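Acyl-coenzyme A oxidase acox-1.1 (Caenorhabditis elegans, PDB 5K3H) catalyses the FAD-dependent desaturation of acyl-CoAs with fatty acid-derived side chains, passing electrons to oxygen to give hydrogen peroxide, in the first step of peroxisomal beta-oxidation. Local coordinates at residues Ser307-Ile312 and Glu403-Ala408; Met61-Met66 and Ala417-Glu422; Gly410-Ser415 and His635-Leu640. One frame throughout, in Å; residues are numbered along the deposited sequence.

Contact 1 (Ser307-Ile312 and Glu403-Ala408)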
ATOM      1  N   SER B 307       4.449 -12.752   7.565  1.00 15.78           N
ATOM      2  CA  SER B 307       3.782 -13.974   7.997  1.00 15.65           C
ATOM      3  C   SER B 307       2.466 -13.673   8.732  1.00 15.26           C
ATOM      4  O   SER B 307       1.489 -14.418   8.570  1.00 15.34           O
ATOM      5  CB  SER B 307       4.741 -14.804   8.857  1.00 16.28           C
ATOM      6  OG  SER B 307       4.184 -16.080   9.168  1.00 16.42           O
ATOM      7  N   TYR B 308       2.390 -12.588   9.526  1.00 15.39           N
ATOM      8  CA  TYR B 308       1.088 -12.173  10.054  1.00 15.78           C
ATOM      9  C   TYR B 308       0.071 -12.093   8.935  1.00 15.43           C
ATOM     10  O   TYR B 308      -1.015 -12.681   9.021  1.00 15.83           O
ATOM     11  CB  TYR B 308       1.131 -10.800  10.735  1.00 16.25           C
ATOM     12  CG  TYR B 308       1.743 -10.704  12.105  1.00 16.77           C
ATOM     13  CD1 TYR B 308       1.921 -11.824  12.912  1.00 16.86           C
ATOM     14  CD2 TYR B 308       2.182  -9.470  12.584  1.00 17.20           C
ATOM     15  CE1 TYR B 308       2.513 -11.703  14.168  1.00 17.72           C
ATOM     16  CE2 TYR B 308       2.767  -9.344  13.835  1.00 17.34           C
ATOM     17  CZ  TYR B 308       2.937 -10.462  14.615  1.00 17.74           C
ATOM     18  OH  TYR B 308       3.528 -10.320  15.859  1.00 18.30           O
ATOM     19  N   ALA B 309       0.405 -11.336   7.879  1.00 15.29           N
ATOM     20  CA  ALA B 309      -0.557 -11.086   6.810  1.00 15.14           C
ATOM     21  C   ALA B 309      -0.920 -12.367   6.069  1.00 14.90           C
ATOM     22  O   ALA B 309      -2.089 -12.579   5.724  1.00 14.49           O
ATOM     23  CB  ALA B 309      -0.000 -10.039   5.849  1.00 15.27           C
ATOM     24  N   LEU B 310       0.051 -13.261   5.862  1.00 15.16           N
ATOM     25  CA  LEU B 310      -0.244 -14.472   5.102  1.00 15.00           C
ATOM     26  C   LEU B 310      -1.053 -15.470   5.920  1.00 14.67           C
ATOM     27  O   LEU B 310      -1.942 -16.143   5.378  1.00 14.34           O
ATOM     28  CB  LEU B 310       1.059 -15.097   4.602  1.00 15.23           C
ATOM     29  CG  LEU B 310       1.763 -14.249   3.534  1.00 15.53           C
ATOM     30  CD1 LEU B 310       3.221 -14.678   3.425  1.00 15.65           C
ATOM     31  CD2 LEU B 310       1.054 -14.381   2.216  1.00 15.44           C
ATOM     32  N   ASN B 311      -0.788 -15.569   7.231  1.00 15.13           N
ATOM     33  CA  ASN B 311      -1.674 -16.344   8.096  1.00 15.02           C
ATOM     34  C   ASN B 311      -3.120 -15.872   7.929  1.00 15.34           C
ATOM     35  O   ASN B 311      -4.047 -16.678   7.786  1.00 15.86           O
ATOM     36  CB  ASN B 311      -1.236 -16.205   9.550  1.00 14.82           C
ATOM     37  CG  ASN B 311      -0.195 -17.251   9.965  1.00 14.59           C
ATOM     38  OD1 ASN B 311      -0.543 -18.341  10.401  1.00 14.58           O
ATOM     39  ND2 ASN B 311       1.094 -16.907   9.838  1.00 14.53           N
ATOM     40  N   ILE B 312      -3.330 -14.561   7.949  1.00 15.20           N
ATOM     41  CA  ILE B 312      -4.685 -14.028   7.854  1.00 15.43           C
ATOM     42  C   ILE B 312      -5.299 -14.360   6.502  1.00 15.69           C
ATOM     43  O   ILE B 312      -6.395 -14.931   6.422  1.00 15.70           O
ATOM     44  CB  ILE B 312      -4.678 -12.510   8.117  1.00 15.28           C
ATOM     45  CG1 ILE B 312      -4.237 -12.235   9.560  1.00 15.23           C
ATOM     46  CG2 ILE B 312      -6.040 -11.893   7.746  1.00 15.33           C
ATOM     47  CD1 ILE B 312      -3.657 -10.853   9.771  1.00 15.30           C
ATOM     48  N   GLU B 403       0.449  -6.432   0.805  1.00 17.74           N
ATOM     49  CA  GLU B 403      -0.609  -5.865  -0.028  1.00 19.60           C
ATOM     50  C   GLU B 403      -1.313  -6.939  -0.856  1.00 18.17           C
ATOM     51  O   GLU B 403      -2.548  -6.957  -0.926  1.00 18.80           O
ATOM     52  CB  GLU B 403      -0.034  -4.786  -0.945  1.00 22.43           C
ATOM     53  CG  GLU B 403      -1.064  -3.878  -1.591  1.00 27.01           C
ATOM     54  CD  GLU B 403      -1.850  -3.032  -0.588  1.00 31.14           C
ATOM     55  OE1 GLU B 403      -1.253  -2.585   0.427  1.00 35.27           O
ATOM     56  OE2 GLU B 403      -3.076  -2.821  -0.806  1.00 33.95           O
ATOM     57  N   GLN B 404      -0.557  -7.876  -1.444  1.00 19.32           N
ATOM     58  CA  GLN B 404      -1.190  -9.003  -2.129  1.00 18.27           C
ATOM     59  C   GLN B 404      -2.083  -9.787  -1.183  1.00 19.00           C
ATOM     60  O   GLN B 404      -3.184 -10.201  -1.562  1.00 19.21           O
ATOM     61  CB  GLN B 404      -0.130  -9.907  -2.741  1.00 17.54           C
ATOM     62  CG  GLN B 404       0.548  -9.280  -3.929  1.00 17.61           C
ATOM     63  CD  GLN B 404      -0.438  -8.887  -5.020  1.00 18.33           C
ATOM     64  OE1 GLN B 404      -1.278  -9.682  -5.433  1.00 18.73           O
ATOM     65  NE2 GLN B 404      -0.341  -7.656  -5.490  1.00 17.74           N
ATOM     66  N   ALA B 405      -1.629  -9.981   0.063  1.00 17.84           N
ATOM     67  CA  ALA B 405      -2.433 -10.654   1.085  1.00 18.12           C
ATOM     68  C   ALA B 405      -3.713  -9.873   1.396  1.00 18.41           C
ATOM     69  O   ALA B 405      -4.788 -10.465   1.565  1.00 18.78           O
ATOM     70  CB  ALA B 405      -1.603 -10.851   2.355  1.00 18.01           C
ATOM     71  N   ARG B 406      -3.625  -8.541   1.495  1.00 18.69           N
ATOM     72  CA  ARG B 406      -4.851  -7.781   1.717  1.00 20.26           C
ATOM     73  C   ARG B 406      -5.849  -7.992   0.571  1.00 18.85           C
ATOM     74  O   ARG B 406      -7.034  -8.253   0.806  1.00 18.68           O
ATOM     75  CB  ARG B 406      -4.550  -6.291   1.894  1.00 22.49           C
ATOM     76  CG  ARG B 406      -5.790  -5.567   2.380  1.00 25.65           C
ATOM     77  CD  ARG B 406      -5.679  -4.089   2.264  1.00 27.96           C
ATOM     78  NE  ARG B 406      -5.269  -3.686   0.912  1.00 30.46           N
ATOM     79  CZ  ARG B 406      -6.094  -3.570  -0.131  1.00 33.29           C
ATOM     80  NH1 ARG B 406      -7.388  -3.819   0.012  1.00 36.38           N
ATOM     81  NH2 ARG B 406      -5.621  -3.202  -1.318  1.00 36.21           N
ATOM     82  N   MET B 407      -5.381  -7.855  -0.679  1.00 22.94           N
ATOM     83  CA  MET B 407      -6.231  -8.054  -1.857  1.00 23.23           C
ATOM     84  C   MET B 407      -6.790  -9.477  -1.932  1.00 20.92           C
ATOM     85  O   MET B 407      -7.954  -9.674  -2.298  1.00 19.86           O
ATOM     86  CB  MET B 407      -5.424  -7.716  -3.109  1.00 26.02           C
ATOM     87  CG  MET B 407      -5.219  -6.224  -3.316  1.00 28.75           C
ATOM     88  SD  MET B 407      -3.987  -5.812  -4.568  1.00 33.66           S
ATOM     89  CE  MET B 407      -3.520  -4.167  -4.013  1.00 33.96           C
ATOM     90  N   ALA B 408      -6.000 -10.480  -1.539  1.00 20.24           N
ATOM     91  CA  ALA B 408      -6.502 -11.849  -1.541  1.00 19.42           C
ATOM     92  C   ALA B 408      -7.714 -12.037  -0.630  1.00 19.00           C
ATOM     93  O   ALA B 408      -8.404 -13.063  -0.734  1.00 18.74           O
ATOM     94  CB  ALA B 408      -5.393 -12.812  -1.129  1.00 19.17           C
TER
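A309 and A405 meet where helix 300-319 packs against helix 382-408, two helices of the all-helical C-alpha1 region of the acyl-CoA oxidase fold. Both methyl groups point into the interface, and their CB atoms lie 3.9 Å apart. With side chains this small the backbones come close: the CA atoms of L310 and A405 are separated by 6.0 Å. The A405 methyl also rests 3.8 Å, measured from its CB, from the backbone O of A309. L310 joins from the flank. Its chi1 of -68° sets CG opposite the carbonyl carbon, and with chi2 at 162° placing CD1 trans, the other branch, CD2, comes to 4.4 Å from A405 CB. The side-chain contacts are apolar, and no hydrogen bond crosses between the helices.

Polar groups on other sides of the helices are fixed locally. The N311 amide folds back on its own helix, and its ND2 and backbone N reach S307 O from opposite faces of the carbonyl plane; ND2 is also bonded to L615 O. From A405's helix, Q404 touches R343 and F347 of helix 338-367 and belongs to the ATP site shared between the subunits. On the side turned from the contact, R406 grips E403 side-on within its guanidinium plane, with NE at 2.9 Å and NH2 at 2.6 Å from the single oxygen OE2.

Contact 2 (Met61-Met66 and Ala417-Glu422)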
ATOM      1  N   MET B  61     -10.012  -3.817  24.830  1.00 25.09           N
ATOM      2  CA  MET B  61     -10.970  -4.011  23.746  1.00 25.60           C
ATOM      3  C   MET B  61     -10.192  -4.112  22.440  1.00 24.08           C
ATOM      4  O   MET B  61      -8.979  -3.871  22.412  1.00 22.75           O
ATOM      5  CB  MET B  61     -11.987  -2.866  23.695  1.00 28.61           C
ATOM      6  CG  MET B  61     -11.387  -1.497  23.696  1.00 30.59           C
ATOM      7  SD  MET B  61     -12.624  -0.261  23.272  1.00 39.90           S
ATOM      8  CE  MET B  61     -14.112  -1.064  23.877  1.00 38.63           C
ATOM      9  N   PRO B  62     -10.857  -4.478  21.336  1.00 21.73           N
ATOM     10  CA  PRO B  62     -10.149  -4.512  20.043  1.00 22.01           C
ATOM     11  C   PRO B  62      -9.500  -3.166  19.711  1.00 22.46           C
ATOM     12  O   PRO B  62     -10.159  -2.118  19.700  1.00 22.43           O
ATOM     13  CB  PRO B  62     -11.254  -4.879  19.045  1.00 21.85           C
ATOM     14  CG  PRO B  62     -12.181  -5.706  19.858  1.00 21.73           C
ATOM     15  CD  PRO B  62     -12.200  -5.078  21.224  1.00 21.71           C
ATOM     16  N   LEU B  63      -8.191  -3.207  19.437  1.00 23.01           N
ATOM     17  CA  LEU B  63      -7.446  -1.976  19.163  1.00 23.14           C
ATOM     18  C   LEU B  63      -8.053  -1.107  18.069  1.00 22.34           C
ATOM     19  O   LEU B  63      -7.986   0.128  18.202  1.00 21.57           O
ATOM     20  CB  LEU B  63      -5.979  -2.297  18.839  1.00 23.27           C
ATOM     21  CG  LEU B  63      -5.213  -3.068  19.914  1.00 23.78           C
ATOM     22  CD1 LEU B  63      -3.711  -3.035  19.660  1.00 24.28           C
ATOM     23  CD2 LEU B  63      -5.530  -2.552  21.331  1.00 23.82           C
ATOM     24  N   PRO B  64      -8.624  -1.641  16.976  1.00 21.80           N
ATOM     25  CA  PRO B  64      -9.210  -0.746  15.965  1.00 20.77           C
ATOM     26  C   PRO B  64     -10.418   0.037  16.475  1.00 20.71           C
ATOM     27  O   PRO B  64     -10.818   1.015  15.822  1.00 20.97           O
ATOM     28  CB  PRO B  64      -9.611  -1.701  14.832  1.00 20.75           C
ATOM     29  CG  PRO B  64      -8.809  -2.937  15.041  1.00 20.84           C
ATOM     30  CD  PRO B  64      -8.582  -3.044  16.503  1.00 21.29           C
ATOM     31  N   TYR B  65     -11.012  -0.347  17.613  1.00 22.53           N
ATOM     32  CA  TYR B  65     -12.113   0.445  18.164  1.00 22.59           C
ATOM     33  C   TYR B  65     -11.661   1.751  18.778  1.00 23.32           C
ATOM     34  O   TYR B  65     -12.478   2.667  18.874  1.00 23.50           O
ATOM     35  CB  TYR B  65     -12.862  -0.279  19.279  1.00 22.03           C
ATOM     36  CG  TYR B  65     -13.663  -1.498  18.930  1.00 21.53           C
ATOM     37  CD1 TYR B  65     -13.769  -1.956  17.626  1.00 20.91           C
ATOM     38  CD2 TYR B  65     -14.333  -2.187  19.933  1.00 21.54           C
ATOM     39  CE1 TYR B  65     -14.502  -3.080  17.340  1.00 20.82           C
ATOM     40  CE2 TYR B  65     -15.070  -3.300  19.658  1.00 21.35           C
ATOM     41  CZ  TYR B  65     -15.154  -3.752  18.367  1.00 21.02           C
ATOM     42  OH  TYR B  65     -15.908  -4.871  18.119  1.00 20.75           O
ATOM     43  N   MET B  66     -10.391   1.852  19.178  1.00 23.12           N
ATOM     44  CA  MET B  66      -9.899   2.881  20.075  1.00 24.02           C
ATOM     45  C   MET B  66      -9.393   4.102  19.305  1.00 24.60           C
ATOM     46  O   MET B  66      -8.777   3.981  18.242  1.00 24.97           O
ATOM     47  CB  MET B  66      -8.755   2.324  20.919  1.00 25.75           C
ATOM     48  CG  MET B  66      -9.090   1.163  21.831  1.00 27.69           C
ATOM     49  SD  MET B  66      -7.584   0.719  22.748  1.00 31.11           S
ATOM     50  CE  MET B  66      -7.998  -0.797  23.586  1.00 31.33           C
ATOM     51  N   ALA B 417     -11.166  -5.407  10.666  1.00 18.47           N
ATOM     52  CA  ALA B 417     -11.295  -6.771  11.172  1.00 18.44           C
ATOM     53  C   ALA B 417     -10.289  -7.735  10.541  1.00 18.68           C
ATOM     54  O   ALA B 417     -10.073  -8.828  11.087  1.00 18.88           O
ATOM     55  CB  ALA B 417     -12.726  -7.277  10.959  1.00 18.43           C
ATOM     56  N   SER B 418      -9.711  -7.389   9.379  1.00 18.39           N
ATOM     57  CA  SER B 418      -8.637  -8.199   8.812  1.00 18.28           C
ATOM     58  C   SER B 418      -7.293  -7.855   9.446  1.00 18.42           C
ATOM     59  O   SER B 418      -6.418  -8.722   9.553  1.00 19.48           O
ATOM     60  CB  SER B 418      -8.546  -7.989   7.319  1.00 18.33           C
ATOM     61  OG  SER B 418      -7.792  -6.819   7.082  1.00 18.15           O
ATOM     62  N   TYR B 419      -7.103  -6.586   9.804  1.00 19.08           N
ATOM     63  CA  TYR B 419      -5.948  -5.981  10.467  1.00 18.85           C
ATOM     64  C   TYR B 419      -4.760  -5.800   9.537  1.00 18.58           C
ATOM     65  O   TYR B 419      -3.757  -5.226   9.973  1.00 18.24           O
ATOM     66  CB  TYR B 419      -5.491  -6.763  11.710  1.00 18.99           C
ATOM     67  CG  TYR B 419      -4.774  -5.894  12.723  1.00 18.95           C
ATOM     68  CD1 TYR B 419      -5.392  -4.752  13.256  1.00 19.28           C
ATOM     69  CD2 TYR B 419      -3.490  -6.200  13.152  1.00 19.00           C
ATOM     70  CE1 TYR B 419      -4.758  -3.947  14.171  1.00 19.14           C
ATOM     71  CE2 TYR B 419      -2.844  -5.393  14.083  1.00 19.42           C
ATOM     72  CZ  TYR B 419      -3.494  -4.268  14.577  1.00 20.15           C
ATOM     73  OH  TYR B 419      -2.870  -3.453  15.491  1.00 21.94           O
ATOM     74  N   ILE B 420      -4.851  -6.208   8.266  1.00 17.27           N
ATOM     75  CA  ILE B 420      -3.691  -6.215   7.375  1.00 17.30           C
ATOM     76  C   ILE B 420      -3.261  -4.805   6.992  1.00 17.21           C
ATOM     77  O   ILE B 420      -2.062  -4.540   6.811  1.00 17.01           O
ATOM     78  CB  ILE B 420      -4.002  -7.061   6.128  1.00 17.74           C
ATOM     79  CG1 ILE B 420      -4.258  -8.515   6.539  1.00 18.12           C
ATOM     80  CG2 ILE B 420      -2.843  -7.008   5.171  1.00 17.65           C
ATOM     81  CD1 ILE B 420      -4.727  -9.393   5.406  1.00 18.27           C
ATOM     82  N   SER B 421      -4.198  -3.869   6.895  1.00 17.40           N
ATOM     83  CA  SER B 421      -3.804  -2.510   6.541  1.00 17.17           C
ATOM     84  C   SER B 421      -2.877  -1.891   7.576  1.00 17.35           C
ATOM     85  O   SER B 421      -1.979  -1.123   7.215  1.00 16.95           O
ATOM     86  CB  SER B 421      -5.046  -1.641   6.349  1.00 17.10           C
ATOM     87  OG  SER B 421      -5.736  -1.454   7.571  1.00 17.42           O
ATOM     88  N   GLU B 422      -3.071  -2.204   8.860  1.00 17.19           N
ATOM     89  CA  GLU B 422      -2.164  -1.734   9.903  1.00 17.89           C
ATOM     90  C   GLU B 422      -0.860  -2.524   9.883  1.00 18.30           C
ATOM     91  O   GLU B 422       0.220  -1.953  10.077  1.00 18.51           O
ATOM     92  CB  GLU B 422      -2.846  -1.838  11.273  1.00 18.60           C
ATOM     93  CG  GLU B 422      -2.093  -1.181  12.447  1.00 19.54           C
ATOM     94  CD  GLU B 422      -2.044   0.339  12.386  1.00 19.55           C
ATOM     95  OE1 GLU B 422      -2.903   0.957  11.715  1.00 19.81           O
ATOM     96  OE2 GLU B 422      -1.117   0.915  12.993  1.00 20.67           O
TER
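The 3-10 turn L63-Y65, in the loop between helices 38-52 and 68-85, meets the N-terminal end of helix 420-428 through P64 and Y419. The meeting is a loose apolar one, in which P64 CG stands 4.3 Å from Y419 CD1 and comes to the phenol ring obliquely. Beside it, L63 directs its CD1 toward the far end of the same ring, 4.3 Å from Y419 OH. No hydrogen bond links the two segments. The phenol hydroxyl is instead held by E109 OE2, so the ring is fixed at its outer end by a polar partner while its flank touches the proline.

Y419 occupies the N-cap position of the helix and has a positive phi of 75°. Its chi1 of -154° turns the ring away from the backbone N and extends it toward the 3-10 turn. One ring face is covered from within the helix by E422 CB, 4.0 Å above the plane and displaced toward the rim; the carboxylate of E422 continues to the backbone N of Y245 through OE2. Just before the cap, S418 forms an ST turn: its OG accepts a nearly straight bond, 3.2 Å long, from I420 N, and is also bonded to the backbone O of S415.

The 3-10 turn has internal order of its own. Y65 N donates to P62 O at 2.9 Å, and P62 CB sits 3.9 Å above the centre of the Y65 ring. The Y65 hydroxyl reaches W643 O on helix 636-645, while P64 also packs against W643 and against P241 of the second subunit.

Contact 3 (Gly410-Ser415 and His635-Leu640); sequences GGHGYS and HVYENL
The imidazole of H412 carries L640 on one face and has Y637 approaching it obliquely. L640 CD2 lies 3.6 Å above the imidazole plane, displaced toward the rim, where it is 3.7 Å from H412 NE2 and 3.8 Å from H412 CD2. This is a CH-pi contact over the face, with L640 CD2 4.0 Å from the ring centroid and 25° off the normal. The Y637 ring presents its edge: H412 CE1 lies near the plane of the phenol, 4.1 Å from Y637 CE1, and the two side chains run roughly perpendicular to each other.

L640 reaches the imidazole because CG stands trans to the backbone N, with chi1 at -177°, and chi2, 63° to CD1, leaves CD2 extended, over the ring. The polar ends of both rings are engaged elsewhere. H412 ND1 is hydrogen-bonded to Y316 OH, which fixes the rotation of the imidazole, and Y637 OH is bonded to NH1 of R320, an FAD-binding residue. G411, next to H412, is itself a probable FAD-binding residue by similarity with relatives.

The contact joins the turn between helices 382-408 and 420-428 to the first turn of helix 636-645. Helix 300-319 contributes Y316 beside them, and the second subunit closes in with W188, from its strand 187-188, meeting the H412 ring edge-to-face.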
ATOM      1  N   GLY B 410     -10.329  -9.902  -0.540  1.00 20.03           N
ATOM      2  CA  GLY B 410     -11.529  -9.340  -1.126  1.00 19.93           C
ATOM      3  C   GLY B 410     -12.067  -8.158  -0.336  1.00 20.67           C
ATOM      4  O   GLY B 410     -11.339  -7.471   0.384  1.00 22.38           O
ATOM      5  N   GLY B 411     -13.376  -7.931  -0.482  1.00 20.54           N
ATOM      6  CA  GLY B 411     -14.010  -6.806   0.194  1.00 20.99           C
ATOM      7  C   GLY B 411     -13.780  -6.789   1.694  1.00 22.05           C
ATOM      8  O   GLY B 411     -13.524  -5.733   2.279  1.00 24.65           O
ATOM      9  N   HIS B 412     -13.838  -7.963   2.337  1.00 22.52           N
ATOM     10  CA  HIS B 412     -13.628  -8.039   3.780  1.00 21.94           C
ATOM     11  C   HIS B 412     -12.244  -7.576   4.214  1.00 22.44           C
ATOM     12  O   HIS B 412     -12.081  -7.104   5.344  1.00 23.71           O
ATOM     13  CB  HIS B 412     -13.855  -9.460   4.256  1.00 21.34           C
ATOM     14  CG  HIS B 412     -15.293  -9.804   4.392  1.00 20.79           C
ATOM     15  ND1 HIS B 412     -15.802 -11.038   4.043  1.00 21.05           N
ATOM     16  CD2 HIS B 412     -16.337  -9.075   4.845  1.00 20.24           C
ATOM     17  CE1 HIS B 412     -17.103 -11.054   4.281  1.00 20.19           C
ATOM     18  NE2 HIS B 412     -17.453  -9.872   4.762  1.00 20.30           N
ATOM     19  N   GLY B 413     -11.243  -7.680   3.340  1.00 21.69           N
ATOM     20  CA  GLY B 413      -9.897  -7.289   3.707  1.00 20.99           C
ATOM     21  C   GLY B 413      -9.754  -5.815   3.974  1.00 20.85           C
ATOM     22  O   GLY B 413      -8.755  -5.397   4.587  1.00 20.26           O
ATOM     23  N   TYR B 414     -10.727  -5.016   3.523  1.00 19.39           N
ATOM     24  CA  TYR B 414     -10.706  -3.572   3.711  1.00 19.63           C
ATOM     25  C   TYR B 414     -11.079  -3.180   5.129  1.00 18.81           C
ATOM     26  O   TYR B 414     -10.803  -2.056   5.552  1.00 19.56           O
ATOM     27  CB  TYR B 414     -11.685  -2.931   2.734  1.00 20.37           C
ATOM     28  CG  TYR B 414     -11.449  -1.480   2.444  1.00 21.28           C
ATOM     29  CD1 TYR B 414     -10.448  -1.088   1.576  1.00 22.50           C
ATOM     30  CD2 TYR B 414     -12.247  -0.489   3.009  1.00 21.81           C
ATOM     31  CE1 TYR B 414     -10.229   0.252   1.290  1.00 22.70           C
ATOM     32  CE2 TYR B 414     -12.035   0.864   2.722  1.00 22.23           C
ATOM     33  CZ  TYR B 414     -11.028   1.220   1.859  1.00 22.63           C
ATOM     34  OH  TYR B 414     -10.795   2.541   1.554  1.00 23.59           O
ATOM     35  N   SER B 415     -11.704  -4.086   5.857  1.00 20.38           N
ATOM     36  CA  SER B 415     -12.098  -3.848   7.230  1.00 19.62           C
ATOM     37  C   SER B 415     -10.887  -3.856   8.151  1.00 19.55           C
ATOM     38  O   SER B 415      -9.869  -4.506   7.873  1.00 19.07           O
ATOM     39  CB  SER B 415     -13.091  -4.931   7.665  1.00 19.22           C
ATOM     40  OG  SER B 415     -13.462  -4.787   9.026  1.00 18.68           O
ATOM     41  N   HIS B 635     -13.637 -19.599  12.546  1.00 19.97           N
ATOM     42  CA  HIS B 635     -15.028 -19.165  12.676  1.00 20.36           C
ATOM     43  C   HIS B 635     -15.092 -17.660  12.423  1.00 20.79           C
ATOM     44  O   HIS B 635     -15.254 -16.840  13.334  1.00 21.05           O
ATOM     45  CB  HIS B 635     -15.582 -19.531  14.046  1.00 20.46           C
ATOM     46  CG  HIS B 635     -15.638 -21.008  14.294  1.00 20.59           C
ATOM     47  ND1 HIS B 635     -16.202 -21.892  13.400  1.00 21.10           N
ATOM     48  CD2 HIS B 635     -15.212 -21.750  15.341  1.00 20.89           C
ATOM     49  CE1 HIS B 635     -16.103 -23.117  13.877  1.00 21.41           C
ATOM     50  NE2 HIS B 635     -15.509 -23.059  15.055  1.00 21.55           N
ATOM     51  N   VAL B 636     -14.967 -17.307  11.140  1.00 20.03           N
ATOM     52  CA  VAL B 636     -14.820 -15.906  10.760  1.00 20.30           C
ATOM     53  C   VAL B 636     -16.152 -15.175  10.822  1.00 21.26           C
ATOM     54  O   VAL B 636     -16.245 -14.097  11.416  1.00 23.02           O
ATOM     55  CB  VAL B 636     -14.172 -15.784   9.372  1.00 20.70           C
ATOM     56  CG1 VAL B 636     -14.321 -14.355   8.862  1.00 20.47           C
ATOM     57  CG2 VAL B 636     -12.703 -16.166   9.458  1.00 20.43           C
ATOM     58  N   TYR B 637     -17.195 -15.725  10.192  1.00 23.22           N
ATOM     59  CA  TYR B 637     -18.433 -14.961   9.996  1.00 23.78           C
ATOM     60  C   TYR B 637     -19.125 -14.645  11.312  1.00 23.47           C
ATOM     61  O   TYR B 637     -19.596 -13.524  11.518  1.00 22.04           O
ATOM     62  CB  TYR B 637     -19.392 -15.710   9.065  1.00 23.80           C
ATOM     63  CG  TYR B 637     -18.863 -15.824   7.654  1.00 24.84           C
ATOM     64  CD1 TYR B 637     -18.234 -14.749   7.042  1.00 25.43           C
ATOM     65  CD2 TYR B 637     -18.981 -17.003   6.944  1.00 25.50           C
ATOM     66  CE1 TYR B 637     -17.736 -14.848   5.757  1.00 25.54           C
ATOM     67  CE2 TYR B 637     -18.500 -17.113   5.661  1.00 25.54           C
ATOM     68  CZ  TYR B 637     -17.875 -16.038   5.064  1.00 26.05           C
ATOM     69  OH  TYR B 637     -17.395 -16.157   3.768  1.00 25.73           O
ATOM     70  N   GLU B 638     -19.206 -15.621  12.201  1.00 25.04           N
ATOM     71  CA  GLU B 638     -19.872 -15.415  13.475  1.00 26.39           C
ATOM     72  C   GLU B 638     -19.165 -14.343  14.290  1.00 25.63           C
ATOM     73  O   GLU B 638     -19.813 -13.466  14.876  1.00 25.83           O
ATOM     74  CB  GLU B 638     -19.931 -16.747  14.220  1.00 29.17           C
ATOM     75  CG  GLU B 638     -20.313 -16.636  15.677  1.00 35.00           C
ATOM     76  CD  GLU B 638     -21.796 -16.898  15.912  1.00 38.09           C
ATOM     77  OE1 GLU B 638     -22.601 -16.676  14.971  1.00 40.68           O
ATOM     78  OE2 GLU B 638     -22.140 -17.342  17.035  1.00 42.68           O
ATOM     79  N   ASN B 639     -17.835 -14.359  14.305  1.00 24.21           N
ATOM     80  CA  ASN B 639     -17.098 -13.378  15.095  1.00 23.65           C
ATOM     81  C   ASN B 639     -16.926 -12.055  14.365  1.00 23.38           C
ATOM     82  O   ASN B 639     -16.674 -11.029  15.008  1.00 22.42           O
ATOM     83  CB  ASN B 639     -15.734 -13.943  15.514  1.00 23.72           C
ATOM     84  CG  ASN B 639     -15.860 -15.066  16.523  1.00 23.90           C
ATOM     85  OD1 ASN B 639     -16.268 -14.852  17.670  1.00 24.03           O
ATOM     86  ND2 ASN B 639     -15.531 -16.273  16.098  1.00 23.59           N
ATOM     87  N   LEU B 640     -17.023 -12.054  13.038  1.00 22.31           N
ATOM     88  CA  LEU B 640     -17.063 -10.786  12.318  1.00 22.57           C
ATOM     89  C   LEU B 640     -18.353 -10.042  12.636  1.00 23.31           C
ATOM     90  O   LEU B 640     -18.349  -8.817  12.808  1.00 23.57           O
ATOM     91  CB  LEU B 640     -16.938 -11.041  10.813  1.00 22.73           C
ATOM     92  CG  LEU B 640     -16.887  -9.829   9.889  1.00 23.19           C
ATOM     93  CD1 LEU B 640     -15.670  -9.009  10.185  1.00 22.87           C
ATOM     94  CD2 LEU B 640     -16.898 -10.291   8.446  1.00 23.58           C
TER

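How the contacts relate
The three contacts lie side by side. The centres of contact 2 and contact 3 are about 12 Å apart, those of contact 1 and contact 3 about 13 Å, and those of contact 1 and contact 2 about 15 Å. Helix 382-408, the turn after it and the stretch entering helix 420-428 supply one side each of contacts 1, 3 and 2. I420 packs back on contact 1, its CD1 3.7 Å from I312 CG2. Between contacts 2 and 3, S418 OG lies 3.0 Å from G413 O, probably hydrogen-bonded, and A417 CB is 3.5 Å from L640 CD1. Contacts 1 and 3 adjoin nucleotide sites shared between subunits, for ATP and FAD respectively, whereas contact 2 lies away from them.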